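Local coordinates for protein NH(3)-dependent NAD(+) synthetase (PDB 3FIU) that belongs to the NAD synthase family of the HUP clan and binds adenosine monophosphate, pyrophosphate and magnesium at adjoining sites, at residues A[127-132]-A[137-142]; A[32-37]-A[44-49]; A[61-66]-A[118-123]; A[48-51]-A[55-58]. All coordinates share one frame; numbering follows the deposited sequence.

Contact 1: residues A[127-132]-A[137-142]. With AMP (adenosine monophosphate), chain G.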
loop_
_atom_site.group_PDB
_atom_site.type_symbol
_atom_site.label_atom_id
_atom_site.label_comp_id
_atom_site.label_asym_id
_atom_site.label_seq_id
_atom_site.Cartn_x
_atom_site.Cartn_y
_atom_site.Cartn_z
ATOM N N TYR A 127 -10.948 -0.834 2.505
ATOM C CA TYR A 127 -12.006 -0.714 3.513
ATOM C C TYR A 127 -11.506 -0.103 4.797
ATOM O O TYR A 127 -12.113 0.833 5.326
ATOM C CB TYR A 127 -12.666 -2.074 3.796
ATOM C CG TYR A 127 -13.597 -2.465 2.700
ATOM C CD1 TYR A 127 -14.866 -1.869 2.589
ATOM C CD2 TYR A 127 -13.220 -3.426 1.754
ATOM C CE1 TYR A 127 -15.735 -2.240 1.561
ATOM C CE2 TYR A 127 -14.057 -3.789 0.743
ATOM C CZ TYR A 127 -15.310 -3.175 0.640
ATOM O OH TYR A 127 -16.108 -3.551 -0.384
ATOM N N LEU A 128 -10.434 -0.673 5.337
ATOM C CA LEU A 128 -9.824 -0.180 6.569
ATOM C C LEU A 128 -9.454 1.292 6.544
ATOM O O LEU A 128 -9.759 2.018 7.503
ATOM C CB LEU A 128 -8.591 -1.025 6.945
ATOM C CG LEU A 128 -8.972 -2.468 7.319
ATOM C CD1 LEU A 128 -7.733 -3.328 7.293
ATOM C CD2 LEU A 128 -9.663 -2.520 8.679
ATOM N N TYR A 129 -8.790 1.718 5.473
ATOM C CA TYR A 129 -8.414 3.120 5.268
ATOM C C TYR A 129 -9.601 4.055 4.986
ATOM O O TYR A 129 -9.561 5.191 5.380
ATOM C CB TYR A 129 -7.305 3.228 4.182
ATOM C CG TYR A 129 -5.963 2.962 4.843
ATOM C CD1 TYR A 129 -5.414 1.665 4.870
ATOM C CD2 TYR A 129 -5.328 3.977 5.582
ATOM C CE1 TYR A 129 -4.219 1.407 5.566
ATOM C CE2 TYR A 129 -4.155 3.741 6.250
ATOM C CZ TYR A 129 -3.596 2.456 6.251
ATOM O OH TYR A 129 -2.414 2.230 6.953
ATOM N N ALA A 130 -10.629 3.584 4.281
ATOM C CA ALA A 130 -11.863 4.374 4.125
ATOM C C ALA A 130 -12.492 4.648 5.492
ATOM O O ALA A 130 -12.924 5.786 5.779
ATOM C CB ALA A 130 -12.882 3.650 3.217
ATOM N N TYR A 131 -12.580 3.608 6.327
ATOM C CA TYR A 131 -13.114 3.795 7.690
ATOM C C TYR A 131 -12.228 4.736 8.511
ATOM O O TYR A 131 -12.706 5.698 9.120
ATOM C CB TYR A 131 -13.249 2.452 8.435
ATOM C CG TYR A 131 -13.938 2.633 9.777
ATOM C CD1 TYR A 131 -15.321 2.538 9.886
ATOM C CD2 TYR A 131 -13.203 2.955 10.920
ATOM C CE1 TYR A 131 -15.962 2.736 11.113
ATOM C CE2 TYR A 131 -13.833 3.158 12.151
ATOM C CZ TYR A 131 -15.222 3.061 12.232
ATOM O OH TYR A 131 -15.862 3.253 13.450
ATOM N N ALA A 132 -10.933 4.451 8.525
ATOM C CA ALA A 132 -9.972 5.188 9.330
ATOM C C ALA A 132 -10.024 6.694 9.014
ATOM O O ALA A 132 -10.006 7.551 9.934
ATOM C CB ALA A 132 -8.561 4.647 9.066
ATOM N N ARG A 137 -9.140 7.304 12.666
ATOM C CA ARG A 137 -8.512 6.164 13.329
ATOM C C ARG A 137 -7.189 5.843 12.687
ATOM O O ARG A 137 -6.932 6.278 11.568
ATOM C CB ARG A 137 -9.396 4.905 13.212
ATOM C CG ARG A 137 -10.836 5.084 13.751
ATOM C CD ARG A 137 -10.897 5.361 15.264
ATOM N NE ARG A 137 -12.290 5.553 15.683
ATOM C CZ ARG A 137 -13.135 4.563 15.968
ATOM N NH1 ARG A 137 -12.723 3.287 15.934
ATOM N NH2 ARG A 137 -14.393 4.842 16.315
ATOM N N ILE A 138 -6.360 5.061 13.367
ATOM C CA ILE A 138 -5.227 4.438 12.675
ATOM C C ILE A 138 -5.458 2.946 12.441
ATOM O O ILE A 138 -6.163 2.312 13.215
ATOM C CB ILE A 138 -3.870 4.710 13.340
ATOM C CG1 ILE A 138 -3.847 4.266 14.820
ATOM C CG2 ILE A 138 -3.547 6.168 13.191
ATOM C CD1 ILE A 138 -2.407 4.337 15.438
ATOM N N VAL A 139 -4.868 2.410 11.368
ATOM C CA VAL A 139 -5.098 1.028 10.959
ATOM C C VAL A 139 -4.047 0.144 11.599
ATOM O O VAL A 139 -2.833 0.300 11.358
ATOM C CB VAL A 139 -5.017 0.868 9.400
ATOM C CG1 VAL A 139 -5.164 -0.614 9.010
ATOM C CG2 VAL A 139 -6.062 1.715 8.734
ATOM N N ILE A 140 -4.505 -0.796 12.413
ATOM C CA ILE A 140 -3.606 -1.764 13.032
ATOM C C ILE A 140 -3.326 -2.917 12.085
ATOM O O ILE A 140 -4.264 -3.641 11.683
ATOM C CB ILE A 140 -4.217 -2.349 14.300
ATOM C CG1 ILE A 140 -4.424 -1.251 15.341
ATOM C CG2 ILE A 140 -3.279 -3.504 14.812
ATOM C CD1 ILE A 140 -5.087 -1.709 16.623
ATOM N N GLY A 141 -2.054 -3.107 11.725
ATOM C CA GLY A 141 -1.642 -4.272 10.944
ATOM C C GLY A 141 -1.289 -5.422 11.885
ATOM O O GLY A 141 -0.807 -5.200 12.988
ATOM N N THR A 142 -1.553 -6.653 11.446
ATOM C CA THR A 142 -1.504 -7.804 12.367
ATOM C C THR A 142 -0.290 -8.714 12.155
ATOM O O THR A 142 -0.183 -9.754 12.812
ATOM C CB THR A 142 -2.763 -8.669 12.238
ATOM O OG1 THR A 142 -2.789 -9.241 10.937
ATOM C CG2 THR A 142 -4.054 -7.841 12.491
HETATM P P AMP G . -3.617 -13.852 7.250
HETATM O O1P AMP G . -2.345 -13.663 8.056
HETATM O O2P AMP G . -3.362 -13.763 5.736
HETATM O O3P AMP G . -4.536 -14.963 7.617
HETATM O "O5'" AMP G . -4.482 -12.489 7.460
HETATM C "C5'" AMP G . -3.798 -11.219 7.465
HETATM C "C4'" AMP G . -4.760 -10.166 7.987
HETATM O "O4'" AMP G . -5.718 -9.793 6.988
HETATM C "C3'" AMP G . -5.623 -10.651 9.144
HETATM O "O3'" AMP G . -4.865 -10.574 10.344
HETATM C "C2'" AMP G . -6.773 -9.649 9.111
HETATM O "O2'" AMP G . -6.430 -8.430 9.805
HETATM C "C1'" AMP G . -6.938 -9.383 7.612
HETATM N N9 AMP G . -8.009 -10.263 7.088
HETATM C C8 AMP G . -7.860 -11.444 6.431
HETATM N N7 AMP G . -9.065 -11.984 6.111
HETATM C C5 AMP G . -10.005 -11.143 6.605
HETATM C C6 AMP G . -11.479 -11.105 6.599
HETATM N N6 AMP G . -12.192 -12.118 6.052
HETATM N N1 AMP G . -12.043 -10.035 7.190
HETATM C C2 AMP G . -11.357 -9.029 7.769
HETATM N N3 AMP G . -9.996 -8.977 7.799
HETATM C C4 AMP G . -9.308 -10.006 7.229
#
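The return from helix 113-135 into strand 137-139, outermost in this chain's parallel sheet, is held by Val139, whose CG2 methyl sits over the face of the Tyr129 ring. The evidence for a CH-pi contact is direct: CG2 lies 3.6 Å from the Tyr129 ring centroid and 11° off the ring normal. Val139 CG2 also meets Ala132 CB at 3.9 Å, while the other methyl, CG1, packs 4.0 Å from Leu128 CB. With CG1 anti to the backbone N, both branches of Val139 face the helix. Helix and strand run nearly antiparallel, their axes at 163° and 7.8 Å apart, as in the alpha-beta connection of a Rossmann-like HUP fold. At the tight end Arg137 N donates to Ala132 O over 2.9 Å. The Arg137 chain, bent at chi2, brings its CG to the edge of the Tyr131 ring and one guanidinium face under Tyr131 CE2, the two planes 80° apart. Both polar ends are held by other residues: Arg137 NH1 bonds to Phe32 O and Thr57 OG1, and Tyr131 OH to Thr57 OG1. Tyr129 OH bonds to Asp162, and its ring also meets Phe156 of the second subunit.

Contact 2: residues A[32-37]-A[44-49]. With AMP (adenosine monophosphate), chain G; POP (pyrophosphate 2-), chain H.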
loop_
_atom_site.group_PDB
_atom_site.type_symbol
_atom_site.label_atom_id
_atom_site.label_comp_id
_atom_site.label_asym_id
_atom_site.label_seq_id
_atom_site.Cartn_x
_atom_site.Cartn_y
_atom_site.Cartn_z
ATOM N N PHE A 32 -8.645 3.241 16.735
ATOM C CA PHE A 32 -8.152 2.172 15.901
ATOM C C PHE A 32 -9.226 1.565 15.036
ATOM O O PHE A 32 -10.423 1.591 15.356
ATOM C CB PHE A 32 -7.595 1.042 16.792
ATOM C CG PHE A 32 -6.531 1.498 17.762
ATOM C CD1 PHE A 32 -6.842 1.705 19.112
ATOM C CD2 PHE A 32 -5.219 1.720 17.322
ATOM C CE1 PHE A 32 -5.845 2.151 20.006
ATOM C CE2 PHE A 32 -4.213 2.135 18.206
ATOM C CZ PHE A 32 -4.542 2.374 19.557
ATOM N N VAL A 33 -8.767 0.962 13.951
ATOM C CA VAL A 33 -9.607 0.065 13.182
ATOM C C VAL A 33 -8.744 -1.145 12.811
ATOM O O VAL A 33 -7.501 -1.023 12.624
ATOM C CB VAL A 33 -10.260 0.781 11.953
ATOM C CG1 VAL A 33 -9.210 1.251 10.947
ATOM C CG2 VAL A 33 -11.342 -0.124 11.248
ATOM N N ILE A 34 -9.397 -2.301 12.709
ATOM C CA ILE A 34 -8.686 -3.551 12.480
ATOM C C ILE A 34 -9.579 -4.499 11.690
ATOM O O ILE A 34 -10.784 -4.519 11.914
ATOM C CB ILE A 34 -8.229 -4.181 13.804
ATOM C CG1 ILE A 34 -7.349 -5.407 13.518
ATOM C CG2 ILE A 34 -9.430 -4.609 14.655
ATOM C CD1 ILE A 34 -6.469 -5.781 14.668
ATOM N N GLY A 35 -9.001 -5.213 10.719
ATOM C CA GLY A 35 -9.739 -6.269 10.018
ATOM C C GLY A 35 -9.670 -7.576 10.809
ATOM O O GLY A 35 -8.569 -8.045 11.159
ATOM N N LEU A 36 -10.833 -8.153 11.115
ATOM C CA LEU A 36 -10.893 -9.410 11.879
ATOM C C LEU A 36 -11.241 -10.589 11.000
ATOM O O LEU A 36 -12.360 -10.688 10.481
ATOM C CB LEU A 36 -11.915 -9.325 13.026
ATOM C CG LEU A 36 -11.613 -8.733 14.383
ATOM C CD1 LEU A 36 -12.793 -9.097 15.276
ATOM C CD2 LEU A 36 -10.344 -9.287 14.995
ATOM N N SER A 37 -10.277 -11.491 10.840
ATOM C CA SER A 37 -10.416 -12.635 9.956
ATOM C C SER A 37 -10.989 -13.865 10.674
ATOM O O SER A 37 -11.395 -14.809 10.033
ATOM C CB SER A 37 -9.047 -13.006 9.423
ATOM O OG SER A 37 -8.218 -13.365 10.520
ATOM N N VAL A 44 -5.796 -11.200 18.622
ATOM C CA VAL A 44 -4.895 -10.647 19.652
ATOM C C VAL A 44 -4.743 -9.132 19.476
ATOM O O VAL A 44 -4.881 -8.366 20.441
ATOM C CB VAL A 44 -3.516 -11.391 19.639
ATOM C CG1 VAL A 44 -2.458 -10.671 20.527
ATOM C CG2 VAL A 44 -3.679 -12.883 20.098
ATOM N N ALA A 45 -4.430 -8.701 18.256
ATOM C CA ALA A 45 -4.290 -7.273 17.964
ATOM C C ALA A 45 -5.555 -6.459 18.360
ATOM O O ALA A 45 -5.446 -5.401 19.015
ATOM C CB ALA A 45 -3.941 -7.087 16.480
ATOM N N ALA A 46 -6.742 -6.969 18.015
ATOM C CA ALA A 46 -8.013 -6.308 18.411
ATOM C C ALA A 46 -8.185 -6.214 19.943
ATOM O O ALA A 46 -8.533 -5.159 20.483
ATOM C CB ALA A 46 -9.225 -7.026 17.771
ATOM N N SER A 47 -7.928 -7.321 20.627
ATOM C CA SER A 47 -7.985 -7.382 22.086
ATOM C C SER A 47 -7.053 -6.360 22.769
ATOM O O SER A 47 -7.446 -5.689 23.727
ATOM C CB SER A 47 -7.663 -8.791 22.572
ATOM O OG SER A 47 -8.582 -9.736 22.022
ATOM N N LEU A 48 -5.825 -6.251 22.275
ATOM C CA LEU A 48 -4.893 -5.235 22.782
ATOM C C LEU A 48 -5.420 -3.823 22.563
ATOM O O LEU A 48 -5.370 -2.980 23.479
ATOM C CB LEU A 48 -3.510 -5.406 22.140
ATOM C CG LEU A 48 -2.757 -6.720 22.418
ATOM C CD1 LEU A 48 -1.585 -6.875 21.451
ATOM C CD2 LEU A 48 -2.265 -6.789 23.853
ATOM N N ALA A 49 -5.924 -3.551 21.353
ATOM C CA ALA A 49 -6.447 -2.226 21.030
ATOM C C ALA A 49 -7.547 -1.874 22.014
ATOM O O ALA A 49 -7.550 -0.773 22.593
ATOM C CB ALA A 49 -7.000 -2.186 19.622
HETATM P P AMP G . -3.617 -13.852 7.250
HETATM O O1P AMP G . -2.345 -13.663 8.056
HETATM O O2P AMP G . -3.362 -13.763 5.736
HETATM O O3P AMP G . -4.536 -14.963 7.617
HETATM O "O5'" AMP G . -4.482 -12.489 7.460
HETATM C "C5'" AMP G . -3.798 -11.219 7.465
HETATM C "C4'" AMP G . -4.760 -10.166 7.987
HETATM O "O4'" AMP G . -5.718 -9.793 6.988
HETATM C "C3'" AMP G . -5.623 -10.651 9.144
HETATM O "O3'" AMP G . -4.865 -10.574 10.344
HETATM C "C2'" AMP G . -6.773 -9.649 9.111
HETATM O "O2'" AMP G . -6.430 -8.430 9.805
HETATM C "C1'" AMP G . -6.938 -9.383 7.612
HETATM N N9 AMP G . -8.009 -10.263 7.088
HETATM C C8 AMP G . -7.860 -11.444 6.431
HETATM N N7 AMP G . -9.065 -11.984 6.111
HETATM C C5 AMP G . -10.005 -11.143 6.605
HETATM C C6 AMP G . -11.479 -11.105 6.599
HETATM N N6 AMP G . -12.192 -12.118 6.052
HETATM N N1 AMP G . -12.043 -10.035 7.190
HETATM C C2 AMP G . -11.357 -9.029 7.769
HETATM N N3 AMP G . -9.996 -8.977 7.799
HETATM C C4 AMP G . -9.308 -10.006 7.229
HETATM P P1 POP H . -5.041 -13.907 11.224
HETATM O O1 POP H . -5.790 -13.176 12.311
HETATM O O2 POP H . -3.901 -13.082 10.696
HETATM O O3 POP H . -5.913 -14.349 10.059
HETATM O O POP H . -4.356 -15.214 11.899
HETATM P P2 POP H . -3.504 -16.289 11.054
HETATM O O4 POP H . -2.278 -15.611 10.463
HETATM O O5 POP H . -3.097 -17.252 12.133
HETATM O O6 POP H . -4.321 -16.994 9.998
#
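Strand 32-35 and helix 44-49 run nearly antiparallel, their axes 9.0 Å apart at an angle of 163°, and with no hydrogen bond between them the contact rests on apolar side chains. Three alanines of the helix, Ala45, Ala46 and Ala49, turn their CB atoms to the sheet, and larger side chains of 32-37 reach them. Ile34 supplies two branches. Its CG1 is anti to the backbone N (chi1 -174°), which carries CD1 to Ala45 CB at 3.4 Å, tighter than ordinary van der Waals contact; its CG2 rests 3.9 Å from Ala46 CB. That same Ala46 CB is met by Leu36 CD2 at 3.8 Å, so one methyl sits against two side chains of 32-37. At the other end of the contact, Phe32 CD1 approaches Ala49 CB at 3.9 Å. Beyond this packing the chain enters the ligand pocket. Gly35 O accepts a hydrogen bond from AMP O2' at 2.6 Å. Ser37 OG donates to pyrophosphate O3 over 2.5 Å and is further bonded to Gly39 N and Ser42 OG. A parallel strand that ends in a glycine- and serine-rich loop binding phosphate, followed by a helix packed back on the sheet, is the arrangement of the PP-loop, the SGGxDS-type motif of the PP-loop members of the HUP clan.

Contact 3: residues A[61-66]-A[118-123]. With AMP (adenosine monophosphate), chain G.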
loop_
_atom_site.group_PDB
_atom_site.type_symbol
_atom_site.label_atom_id
_atom_site.label_comp_id
_atom_site.label_asym_id
_atom_site.label_seq_id
_atom_site.Cartn_x
_atom_site.Cartn_y
_atom_site.Cartn_z
ATOM N N LEU A 61 -14.646 -8.791 6.667
ATOM C CA LEU A 61 -14.622 -8.515 5.231
ATOM C C LEU A 61 -14.526 -9.797 4.419
ATOM O O LEU A 61 -13.523 -10.028 3.708
ATOM C CB LEU A 61 -13.448 -7.553 4.899
ATOM C CG LEU A 61 -13.539 -6.236 5.663
ATOM C CD1 LEU A 61 -12.242 -5.393 5.542
ATOM C CD2 LEU A 61 -14.731 -5.471 5.080
ATOM N N PRO A 62 -15.571 -10.639 4.503
ATOM C CA PRO A 62 -15.491 -11.913 3.789
ATOM C C PRO A 62 -15.582 -11.809 2.265
ATOM O O PRO A 62 -16.281 -10.946 1.719
ATOM C CB PRO A 62 -16.685 -12.693 4.344
ATOM C CG PRO A 62 -17.638 -11.663 4.832
ATOM C CD PRO A 62 -16.844 -10.482 5.243
ATOM N N SER A 63 -14.894 -12.708 1.575
ATOM C CA SER A 63 -15.188 -12.956 0.170
ATOM C C SER A 63 -15.880 -14.317 0.100
ATOM O O SER A 63 -15.994 -15.005 1.104
ATOM C CB SER A 63 -13.907 -12.982 -0.640
ATOM O OG SER A 63 -13.121 -14.115 -0.253
ATOM N N ASP A 64 -16.343 -14.722 -1.073
ATOM C CA ASP A 64 -16.991 -16.025 -1.162
ATOM C C ASP A 64 -16.025 -17.170 -0.862
ATOM O O ASP A 64 -16.472 -18.247 -0.527
ATOM C CB ASP A 64 -17.675 -16.199 -2.518
ATOM C CG ASP A 64 -18.917 -15.325 -2.647
ATOM O OD1 ASP A 64 -19.345 -14.702 -1.639
ATOM O OD2 ASP A 64 -19.463 -15.262 -3.759
ATOM N N ASN A 65 -14.713 -16.933 -0.942
ATOM C CA ASN A 65 -13.703 -17.969 -0.619
ATOM C C ASN A 65 -13.603 -18.296 0.866
ATOM O O ASN A 65 -13.147 -19.396 1.247
ATOM C CB ASN A 65 -12.308 -17.563 -1.106
ATOM C CG ASN A 65 -12.267 -17.282 -2.596
ATOM O OD1 ASN A 65 -11.852 -18.134 -3.394
ATOM N ND2 ASN A 65 -12.701 -16.080 -2.982
ATOM N N ASN A 66 -14.008 -17.341 1.701
ATOM C CA ASN A 66 -13.870 -17.464 3.163
ATOM C C ASN A 66 -14.876 -18.438 3.765
ATOM O O ASN A 66 -15.976 -18.623 3.242
ATOM C CB ASN A 66 -14.000 -16.101 3.859
ATOM C CG ASN A 66 -12.788 -15.201 3.632
ATOM O OD1 ASN A 66 -11.715 -15.416 4.190
ATOM N ND2 ASN A 66 -12.961 -14.195 2.826
ATOM N N ASN A 118 -4.180 -11.684 -3.474
ATOM C CA ASN A 118 -3.561 -10.366 -3.291
ATOM C C ASN A 118 -4.540 -9.210 -3.534
ATOM O O ASN A 118 -4.507 -8.204 -2.817
ATOM C CB ASN A 118 -2.350 -10.212 -4.196
ATOM C CG ASN A 118 -1.136 -10.992 -3.708
ATOM O OD1 ASN A 118 -1.053 -11.393 -2.547
ATOM N ND2 ASN A 118 -0.183 -11.195 -4.599
ATOM N N ALA A 119 -5.379 -9.342 -4.559
ATOM C CA ALA A 119 -6.407 -8.324 -4.841
ATOM C C ALA A 119 -7.378 -8.204 -3.672
ATOM O O ALA A 119 -7.754 -7.095 -3.268
ATOM C CB ALA A 119 -7.173 -8.680 -6.079
ATOM N N GLN A 120 -7.789 -9.346 -3.118
ATOM C CA GLN A 120 -8.724 -9.295 -1.979
ATOM C C GLN A 120 -8.073 -8.655 -0.772
ATOM O O GLN A 120 -8.725 -7.906 -0.045
ATOM C CB GLN A 120 -9.310 -10.666 -1.651
ATOM C CG GLN A 120 -10.125 -11.221 -2.801
ATOM C CD GLN A 120 -10.750 -12.589 -2.551
ATOM O OE1 GLN A 120 -11.625 -13.031 -3.314
ATOM N NE2 GLN A 120 -10.323 -13.254 -1.515
ATOM N N ALA A 121 -6.787 -8.918 -0.548
ATOM C CA ALA A 121 -6.113 -8.300 0.605
ATOM C C ALA A 121 -6.025 -6.776 0.464
ATOM O O ALA A 121 -6.135 -6.057 1.422
ATOM C CB ALA A 121 -4.701 -8.877 0.773
ATOM N N ARG A 122 -5.822 -6.300 -0.755
ATOM C CA ARG A 122 -5.732 -4.884 -1.020
ATOM C C ARG A 122 -7.125 -4.236 -0.941
ATOM O O ARG A 122 -7.237 -3.113 -0.518
ATOM C CB ARG A 122 -5.126 -4.681 -2.406
ATOM C CG ARG A 122 -3.639 -5.133 -2.418
ATOM C CD ARG A 122 -3.026 -5.028 -3.812
ATOM N NE ARG A 122 -1.621 -5.463 -3.694
ATOM C CZ ARG A 122 -1.022 -6.363 -4.461
ATOM N NH1 ARG A 122 -1.657 -6.871 -5.515
ATOM N NH2 ARG A 122 0.252 -6.704 -4.195
ATOM N N LEU A 123 -8.159 -4.942 -1.364
ATOM C CA LEU A 123 -9.514 -4.447 -1.092
ATOM C C LEU A 123 -9.760 -4.245 0.406
ATOM O O LEU A 123 -10.319 -3.217 0.829
ATOM C CB LEU A 123 -10.576 -5.384 -1.647
ATOM C CG LEU A 123 -10.905 -5.237 -3.122
ATOM C CD1 LEU A 123 -11.909 -6.309 -3.484
ATOM C CD2 LEU A 123 -11.460 -3.834 -3.419
HETATM P P AMP G . -3.617 -13.852 7.250
HETATM O O1P AMP G . -2.345 -13.663 8.056
HETATM O O2P AMP G . -3.362 -13.763 5.736
HETATM O O3P AMP G . -4.536 -14.963 7.617
HETATM O "O5'" AMP G . -4.482 -12.489 7.460
HETATM C "C5'" AMP G . -3.798 -11.219 7.465
HETATM C "C4'" AMP G . -4.760 -10.166 7.987
HETATM O "O4'" AMP G . -5.718 -9.793 6.988
HETATM C "C3'" AMP G . -5.623 -10.651 9.144
HETATM O "O3'" AMP G . -4.865 -10.574 10.344
HETATM C "C2'" AMP G . -6.773 -9.649 9.111
HETATM O "O2'" AMP G . -6.430 -8.430 9.805
HETATM C "C1'" AMP G . -6.938 -9.383 7.612
HETATM N N9 AMP G . -8.009 -10.263 7.088
HETATM C C8 AMP G . -7.860 -11.444 6.431
HETATM N N7 AMP G . -9.065 -11.984 6.111
HETATM C C5 AMP G . -10.005 -11.143 6.605
HETATM C C6 AMP G . -11.479 -11.105 6.599
HETATM N N6 AMP G . -12.192 -12.118 6.052
HETATM N N1 AMP G . -12.043 -10.035 7.190
HETATM C C2 AMP G . -11.357 -9.029 7.769
HETATM N N3 AMP G . -9.996 -8.977 7.799
HETATM C C4 AMP G . -9.308 -10.006 7.229
#
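The side-chain amides of Gln120 and Asn65 are inclined to each other by 63°, so they neither stack nor lie in one plane, and Ser63 adjoins the Gln120 amide through both its CB and its OG. Asn65 ND2 comes within 3.3 Å of Gln120 OE1, but the angle is too poor for a hydrogen bond. The contact joins the loop that follows strand 56-60 in this Rossmann-like fold to helix 113-135, and the loop carries a type I beta turn from Ser63 to Asn66, closed by Asn66 N to Ser63 O at 3.1 Å. Gln120 bridges the gap because its chain is extended beyond CG (chi2 -180°), bringing the amide to the turn although the nearest CA atoms, those of Ser63 and Gln120, remain 7.7 Å apart. There Gln120 NE2 lies 3.2 Å from Ser63 OG. Inside the turn Ser63 OG receives two weak hydrogen bonds, from Asn65 N and from Asn65 ND2, which tie the serine hydroxyl to the asparagine. The stronger polar partner of Asn65 is Lys116, bound through OD1. Tyr94 of helix 91-100 and Ile90 also pack on Gln120. At the start of the loop, Leu61 borders the AMP pocket: its CB lies 3.7 Å from AMP N1, and its backbone N donates to that same N1 over 2.9 Å, with an N-H...N angle of 149°.

Contact 4: residues A[48-51]-A[55-58]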
loop_
_atom_site.group_PDB
_atom_site.type_symbol
_atom_site.label_atom_id
_atom_site.label_comp_id
_atom_site.label_asym_id
_atom_site.label_seq_id
_atom_site.Cartn_x
_atom_site.Cartn_y
_atom_site.Cartn_z
ATOM N N LEU A 48 -5.825 -6.251 22.275
ATOM C CA LEU A 48 -4.893 -5.235 22.782
ATOM C C LEU A 48 -5.420 -3.823 22.563
ATOM O O LEU A 48 -5.370 -2.980 23.479
ATOM C CB LEU A 48 -3.510 -5.406 22.140
ATOM C CG LEU A 48 -2.757 -6.720 22.418
ATOM C CD1 LEU A 48 -1.585 -6.875 21.451
ATOM C CD2 LEU A 48 -2.265 -6.789 23.853
ATOM N N ALA A 49 -5.924 -3.551 21.353
ATOM C CA ALA A 49 -6.447 -2.226 21.030
ATOM C C ALA A 49 -7.547 -1.874 22.014
ATOM O O ALA A 49 -7.550 -0.773 22.593
ATOM C CB ALA A 49 -7.000 -2.186 19.622
ATOM N N VAL A 50 -8.469 -2.817 22.216
ATOM C CA VAL A 50 -9.597 -2.601 23.125
ATOM C C VAL A 50 -9.127 -2.229 24.535
ATOM O O VAL A 50 -9.733 -1.370 25.180
ATOM C CB VAL A 50 -10.556 -3.802 23.162
ATOM C CG1 VAL A 50 -11.578 -3.595 24.261
ATOM C CG2 VAL A 50 -11.255 -3.915 21.809
ATOM N N LYS A 51 -8.041 -2.854 24.989
ATOM C CA LYS A 51 -7.499 -2.593 26.333
ATOM C C LYS A 51 -6.947 -1.185 26.546
ATOM O O LYS A 51 -6.820 -0.740 27.691
ATOM C CB LYS A 51 -6.419 -3.610 26.684
ATOM C CG LYS A 51 -6.975 -5.006 26.992
ATOM C CD LYS A 51 -6.227 -5.657 28.125
ATOM C CE LYS A 51 -6.919 -6.930 28.553
ATOM N NZ LYS A 51 -8.206 -6.648 29.241
ATOM N N PRO A 55 -11.423 4.277 21.299
ATOM C CA PRO A 55 -12.388 3.757 20.326
ATOM C C PRO A 55 -11.724 2.764 19.377
ATOM O O PRO A 55 -10.653 3.038 18.846
ATOM C CB PRO A 55 -12.826 5.005 19.561
ATOM C CG PRO A 55 -12.749 6.115 20.591
ATOM C CD PRO A 55 -11.537 5.744 21.456
ATOM N N THR A 56 -12.358 1.616 19.183
ATOM C CA THR A 56 -11.750 0.525 18.415
ATOM C C THR A 56 -12.876 -0.084 17.582
ATOM O O THR A 56 -13.881 -0.485 18.137
ATOM C CB THR A 56 -11.155 -0.578 19.337
ATOM O OG1 THR A 56 -10.038 -0.053 20.075
ATOM C CG2 THR A 56 -10.656 -1.797 18.505
ATOM N N THR A 57 -12.700 -0.156 16.272
ATOM C CA THR A 57 -13.750 -0.752 15.414
ATOM C C THR A 57 -13.161 -1.915 14.664
ATOM O O THR A 57 -12.020 -1.818 14.171
ATOM C CB THR A 57 -14.245 0.314 14.402
ATOM O OG1 THR A 57 -14.852 1.383 15.130
ATOM C CG2 THR A 57 -15.276 -0.253 13.359
ATOM N N ALA A 58 -13.956 -2.985 14.511
ATOM C CA ALA A 58 -13.548 -4.134 13.706
ATOM C C ALA A 58 -14.325 -4.226 12.403
ATOM O O ALA A 58 -15.541 -4.060 12.389
ATOM C CB ALA A 58 -13.715 -5.433 14.490
#
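Apolar contact between Val50, Ala49 and Thr56 comes first. The Thr56 methyl CG2 reaches both helix residues, lying 3.8 Å from Ala49 CB and 4.0 Å from Val50 CG2. Placing CG2 anti to the backbone N (chi1 -67°, measured to OG1) brings this methyl up against the helix, where the Val50 and Thr56 side chains cross at about a right angle. Leu81 and Ile83 also pack on Val50, so the valine is shared with helix 68-81 and the loop after it.

Polar proximity is the second element, and it amounts to packing. Thr56 OG1 lies 3.6 Å from Ala49 O and 3.8 Å from Val50 N, and no hydrogen bond crosses between the two segments. The hydroxyl is instead hydrogen-bonded to Leu54 O, within the short link between helix and strand, while Ala49 O is bonded to Thr52 OG1. Both groups are therefore satisfied inside the connection itself.

The spacing agrees with a tight join: the CA atoms of Val50 and Thr56 are 6.0 Å apart, and only a few residues separate the segments. This is the second half of a beta-alpha-beta crossover, in which helix 40-51 leads into strand 56-60 beside strand 31-35.

Overall arrangement
Along the chain the order is contact 2, contact 4, contact 3, contact 1, contacts 2 and 4 overlapping at Leu48 and Ala49. Those two have centres 6 Å apart and together cover the crossover from strand 31-35 through helix 40-51 to strand 56-60. Contact 1, centred 10 Å from contact 2, adds neighbouring strand 137-139 to the same parallel sheet, with Ile140 N and Val33 O 3.0 Å apart. Contacts 1 and 3 share helix 113-135, lie 15 Å apart between centres and both touch the second subunit. Contacts 3 and 4 are farthest apart, at 22 Å between centres. Contacts 1, 2 and 3 converge on AMP, whose pocket thus draws on segments well separated in sequence.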